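Local atomic coordinates of exodeoxyribonuclease (Neisseria meningitidis, PDB entry 2JC5), a protein that probably cleaves DNA at apurinic or apyrimidinic sites as a metal-dependent endonuclease of the AP/ExoA repair family. Residues D90-F95 against E117-V122. Sequence-based numbering, arbitrary orientation. Where two conformers were deposited one is given.
Sequences DREGRF and EERQQV
Arg119 bends at both chi2 (-56°) and chi3 (-58°), and this brings its guanidinium up against Glu92, whose chain runs out extended beyond CG to meet it. The two side chains approach from opposite directions and form an end-on, bidentate salt bridge. Arg119 NH2 donates to Glu92 OE1 at 3.0 Å. Arg119 NH1 donates to Glu92 OE2, also at 3.0 Å. Both oxygens are met on the syn side, and both lie close to the guanidinium plane. The fit is not flat, because the carboxylate and guanidinium planes are 31° apart. Within the helix, Val122 CG1 lies over one face of this guanidinium, offset toward its rim.

Arg94 NE donates to the anti lone pair of Glu92 OE1 at 2.8 Å, and Arg94 NH2 adds a weak bond to the same OE1 at 3.1 Å. The two guanidinium groups thus meet neighbouring sides of the carboxylate and share OE1. Its charge probably offsets the closeness of Arg94 NH2 to Arg119 NH2, 3.5 Å apart. Arg94 NH1 is hydrogen-bonded to the backbone O of Tyr109, a predicted active-site residue. Burial alone would tend to disfavour a charge on Glu92, but the arginine donors around it probably keep it ionised.

The network ties the loop between helix 87-90 and strand 95-100 to the first turn of helix 117-139. It is a buried, carboxylate-centred salt-bridge network beside the predicted active site of a DNase I-like fold.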
# COMPACT_ATOMS: atom_id res chain seq x y z
N ASP A 90 -12.14 -4.49 9.90
CA ASP A 90 -11.15 -5.39 10.47
C ASP A 90 -11.42 -6.86 10.20
O ASP A 90 -10.47 -7.64 10.11
CB ASP A 90 -10.97 -5.14 11.97
CG ASP A 90 -10.21 -3.87 12.25
OD1 ASP A 90 -9.53 -3.34 11.34
OD2 ASP A 90 -10.29 -3.40 13.40
N ARG A 91 -12.69 -7.24 10.00
CA ARG A 91 -13.01 -8.61 9.62
C ARG A 91 -12.39 -8.93 8.26
O ARG A 91 -12.31 -10.09 7.89
CB ARG A 91 -14.51 -8.89 9.63
CG ARG A 91 -15.03 -9.08 11.04
CD ARG A 91 -16.52 -9.33 11.08
NE ARG A 91 -17.07 -8.99 12.38
CZ ARG A 91 -17.55 -7.70 7.96
NH1 ARG A 91 -17.36 -7.74 6.65
NH2 ARG A 91 -18.47 -6.88 8.47
N GLU A 92 -12.00 -7.90 7.50
CA GLU A 92 -11.42 -8.09 6.17
C GLU A 92 -9.90 -8.01 6.12
O GLU A 92 -9.33 -8.21 5.04
CB GLU A 92 -12.04 -7.08 5.21
CG GLU A 92 -13.59 -7.21 5.14
CD GLU A 92 -14.27 -6.35 4.08
OE1 GLU A 92 -13.60 -5.53 3.40
OE2 GLU A 92 -15.52 -6.51 3.92
N GLY A 93 -9.23 -7.72 7.23
CA GLY A 93 -7.75 -7.72 7.24
C GLY A 93 -7.12 -6.67 6.35
O GLY A 93 -6.48 -6.99 5.34
N ARG A 94 -7.28 -5.41 6.73
CA ARG A 94 -6.90 -4.29 5.86
C ARG A 94 -5.90 -3.29 6.43
O ARG A 94 -5.48 -2.42 5.70
CB ARG A 94 -8.17 -3.56 5.42
CG ARG A 94 -9.07 -4.42 4.57
CD ARG A 94 -10.26 -3.66 4.03
NE ARG A 94 -11.04 -4.51 3.14
CZ ARG A 94 -10.73 -4.79 1.88
NH1 ARG A 94 -9.68 -4.24 1.30
NH2 ARG A 94 -11.50 -5.62 1.17
N PHE A 95 -5.48 -3.43 7.69
CA PHE A 95 -4.63 -2.41 8.33
C PHE A 95 -3.74 -3.02 9.39
O PHE A 95 -4.22 -3.68 10.32
CB PHE A 95 -5.54 -1.36 8.96
CG PHE A 95 -4.82 -0.24 9.68
CD1 PHE A 95 -4.33 -0.41 10.96
CD2 PHE A 95 -4.68 1.01 9.08
CE1 PHE A 95 -3.66 0.64 11.62
CE2 PHE A 95 -4.02 2.06 9.75
CZ PHE A 95 -3.53 1.86 11.02
N GLU A 117 -22.13 -2.18 -6.49
CA GLU A 117 -22.46 -0.95 -5.76
C GLU A 117 -22.32 -1.12 -4.25
O GLU A 117 -21.85 -0.21 -3.57
CB GLU A 117 -23.87 -0.46 -6.12
CG GLU A 117 -24.28 0.86 -5.45
CD GLU A 117 -23.33 2.02 -5.73
OE1 GLU A 117 -22.76 2.08 -6.84
OE2 GLU A 117 -23.16 2.87 -4.84
N GLU A 118 -22.70 -2.28 -3.71
CA GLU A 118 -22.49 -2.54 -2.29
C GLU A 118 -21.04 -2.35 -1.87
O GLU A 118 -20.76 -1.83 -0.78
CB GLU A 118 -22.89 -3.98 -1.91
CG GLU A 118 -24.36 -4.29 -2.00
CD GLU A 118 -24.64 -5.76 -1.71
OE1 GLU A 118 -23.81 -6.41 -1.03
OE2 GLU A 118 -25.69 -6.26 -2.15
N ARG A 119 -20.11 -2.79 -2.71
CA ARG A 119 -18.70 -2.68 -2.36
C ARG A 119 -18.23 -1.25 -2.59
O ARG A 119 -17.39 -0.76 -1.84
CB ARG A 119 -17.84 -3.70 -3.12
CG ARG A 119 -18.09 -5.15 -2.71
CD ARG A 119 -17.91 -5.39 -1.21
NE ARG A 119 -16.58 -5.02 -0.76
CZ ARG A 119 -16.13 -5.15 0.49
NH1 ARG A 119 -16.93 -5.62 1.45
NH2 ARG A 119 -14.88 -4.83 0.79
N GLN A 120 -18.78 -0.55 -3.58
CA GLN A 120 -18.46 0.88 -3.71
C GLN A 120 -18.91 1.61 -2.46
O GLN A 120 -18.24 2.49 -1.99
CB GLN A 120 -19.01 1.53 -4.98
CG GLN A 120 -18.65 3.02 -5.16
CD GLN A 120 -17.16 3.22 -5.40
OE1 GLN A 120 -16.58 2.50 -6.19
NE2 GLN A 120 -16.55 4.17 -4.71
N GLN A 121 -20.06 1.22 -1.92
CA GLN A 121 -20.52 1.82 -0.66
C GLN A 121 -19.62 1.50 0.52
O GLN A 121 -19.31 2.38 1.31
CB GLN A 121 -21.97 1.44 -0.36
CG GLN A 121 -22.95 2.18 -1.24
CD GLN A 121 -22.90 3.69 -1.01
OE1 GLN A 121 -22.95 4.18 0.12
NE2 GLN A 121 -22.78 4.44 -2.10
N VAL A 122 -19.19 0.25 0.64
CA VAL A 122 -18.19 -0.11 1.67
C VAL A 122 -16.93 0.76 1.50
O VAL A 122 -16.38 1.25 2.47
CB VAL A 122 -17.80 -1.62 1.63
CG1 VAL A 122 -16.58 -1.91 2.51
CG2 VAL A 122 -18.99 -2.47 2.03